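Local coordinates for D-2-hydroxyacid dehydrogensase protein (Ketogulonicigenium vulgare, PDB 4LSW) that probably catalyses the NAD(P)-dependent interconversion of D-2-hydroxyacids and their 2-oxoacids, as a member of the D-isomer-specific 2-hydroxyacid dehydrogenase family, at residues A206-A210 and R234-I238. Numbering follows the deposited sequence.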
ATOM      1  N   ALA A 206      -3.627  -6.622  -4.198  1.00 20.57           N
ATOM      2  CA  ALA A 206      -2.190  -6.470  -3.996  1.00 27.74           C
ATOM      3  C   ALA A 206      -1.439  -6.273  -5.311  1.00 28.86           C
ATOM      4  O   ALA A 206      -0.413  -5.588  -5.351  1.00 30.43           O
ATOM      5  CB  ALA A 206      -1.632  -7.660  -3.224  1.00 27.73           C
ATOM      6  N   ALA A 207      -1.954  -6.864  -6.384  1.00 28.55           N
ATOM      7  CA  ALA A 207      -1.322  -6.733  -7.695  1.00 30.76           C
ATOM      8  C   ALA A 207      -2.257  -6.063  -8.698  1.00 31.37           C
ATOM      9  O   ALA A 207      -3.386  -5.705  -8.360  1.00 29.52           O
ATOM     10  CB  ALA A 207      -0.886  -8.097  -8.210  1.00 30.46           C
ATOM     11  N   SER A 208      -1.777  -5.894  -9.928  1.00 29.32           N
ATOM     12  CA  SER A 208      -2.610  -5.388 -11.008  1.00 29.28           C
ATOM     13  C   SER A 208      -3.747  -6.376 -11.252  1.00 29.11           C
ATOM     14  O   SER A 208      -3.508  -7.550 -11.529  1.00 33.76           O
ATOM     15  CB  SER A 208      -1.783  -5.201 -12.278  1.00 39.21           C
ATOM     16  OG  SER A 208      -0.529  -4.617 -11.983  1.00 40.35           O
ATOM     17  N   ALA A 209      -4.979  -5.893 -11.138  1.00 27.34           N
ATOM     18  CA  ALA A 209      -6.155  -6.756 -11.183  1.00 28.39           C
ATOM     19  C   ALA A 209      -6.337  -7.474 -12.521  1.00 30.35           C
ATOM     20  O   ALA A 209      -5.899  -6.987 -13.562  1.00 31.29           O
ATOM     21  CB  ALA A 209      -7.408  -5.951 -10.842  1.00 29.19           C
ATOM     22  N   ALA A 210      -6.974  -8.641 -12.477  1.00 22.19           N
ATOM     23  CA  ALA A 210      -7.474  -9.284 -13.686  1.00 28.55           C
ATOM     24  C   ALA A 210      -8.700  -8.498 -14.147  1.00 22.97           C
ATOM     25  O   ALA A 210      -9.276  -7.748 -13.362  1.00 23.90           O
ATOM     26  CB  ALA A 210      -7.828 -10.743 -13.417  1.00 24.62           C
ATOM     27  N   ARG A 234      -3.356  -0.207  -4.535  1.00 15.79           N
ATOM     28  CA  ARG A 234      -2.814   0.658  -5.595  1.00 15.08           C
ATOM     29  C   ARG A 234      -3.842   1.473  -6.390  1.00 17.36           C
ATOM     30  O   ARG A 234      -4.983   1.045  -6.593  1.00 18.11           O
ATOM     31  CB  ARG A 234      -1.928  -0.148  -6.539  1.00 21.31           C
ATOM     32  CG  ARG A 234      -2.644  -1.287  -7.227  1.00 22.66           C
ATOM     33  CD  ARG A 234      -1.679  -2.106  -8.066  1.00 27.03           C
ATOM     34  NE  ARG A 234      -0.634  -2.728  -7.256  1.00 32.08           N
ATOM     35  CZ  ARG A 234       0.257  -3.599  -7.723  1.00 38.23           C
ATOM     36  NH1 ARG A 234       0.230  -3.957  -8.998  1.00 39.15           N
ATOM     37  NH2 ARG A 234       1.173  -4.122  -6.916  1.00 37.22           N
ATOM     38  N   ALA A 235      -3.424   2.650  -6.844  1.00 16.51           N
ATOM     39  CA  ALA A 235      -4.310   3.552  -7.567  1.00 16.20           C
ATOM     40  C   ALA A 235      -4.712   2.997  -8.930  1.00 16.95           C
ATOM     41  O   ALA A 235      -5.823   3.253  -9.393  1.00 13.68           O
ATOM     42  CB  ALA A 235      -3.662   4.925  -7.724  1.00 16.44           C
ATOM     43  N   SER A 236      -3.816   2.236  -9.558  1.00 16.10           N
ATOM     44  CA  SER A 236      -4.018   1.765 -10.935  1.00 17.59           C
ATOM     45  C   SER A 236      -5.234   0.854 -11.116  1.00 19.53           C
ATOM     46  O   SER A 236      -5.716   0.654 -12.235  1.00 23.09           O
ATOM     47  CB  SER A 236      -2.763   1.061 -11.463  1.00 17.69           C
ATOM     48  OG  SER A 236      -2.423  -0.066 -10.673  1.00 22.04           O
ATOM     49  N   ASN A 237      -5.733   0.302 -10.019  1.00 17.95           N
ATOM     50  CA  ASN A 237      -6.858  -0.617 -10.109  1.00 20.94           C
ATOM     51  C   ASN A 237      -8.221   0.050 -10.061  1.00 16.90           C
ATOM     52  O   ASN A 237      -9.253  -0.625 -10.141  1.00 19.52           O
ATOM     53  CB  ASN A 237      -6.749  -1.699  -9.046  1.00 22.38           C
ATOM     54  CG  ASN A 237      -5.798  -2.800  -9.450  1.00 24.25           C
ATOM     55  OD1 ASN A 237      -5.637  -3.089 -10.640  1.00 28.14           O
ATOM     56  ND2 ASN A 237      -5.161  -3.418  -8.471  1.00 21.14           N
ATOM     57  N   ILE A 238      -8.227   1.376  -9.952  1.00 15.53           N
ATOM     58  CA  ILE A 238      -9.467   2.142 -10.049  1.00 11.42           C
ATOM     59  C   ILE A 238      -9.400   3.162 -11.187  1.00 13.70           C
ATOM     60  O   ILE A 238      -8.408   3.881 -11.341  1.00 14.10           O
ATOM     61  CB  ILE A 238      -9.804   2.837  -8.725  1.00 13.93           C
ATOM     62  CG1 ILE A 238      -9.944   1.787  -7.617  1.00 18.53           C
ATOM     63  CG2 ILE A 238     -11.088   3.650  -8.844  1.00 14.67           C
ATOM     64  CD1 ILE A 238     -10.283   2.366  -6.268  1.00 19.17           C
TER
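Two loops that follow neighbouring parallel strands of the Rossmann-type NAD-binding domain, 200-203 and 228-231, are joined here by the carboxamide of Asn237. Asn237 ND2 donates to Ala207 O (2.9 Å), while Asn237 OD1 accepts from Ala209 N, also at 2.9 Å and nearly straight at 170°. The amide thus reads one backbone acceptor and one backbone donor two residues apart, as the N-H and C=O of a single residue in a neighbouring parallel strand would. Asn237 is buried, with Leu205 against its side chain, and its backbone is hydrogen-bonded to Val215. The side chain of Arg234, from the same loop as Asn237, reaches to residues 206-208: one face of its guanidinium lies over Ala206 O and Ala207 C, so the 2.7 Å between Arg234 NH2 and Ala206 O has poor hydrogen-bond geometry. Arg234 NH1 also comes within 2.9 Å of Ser208 N, where two donors meet and no bond can form. Both clear cross-loop hydrogen bonds therefore come from a neutral amide, while the charged guanidinium lies close against the 206-208 backbone.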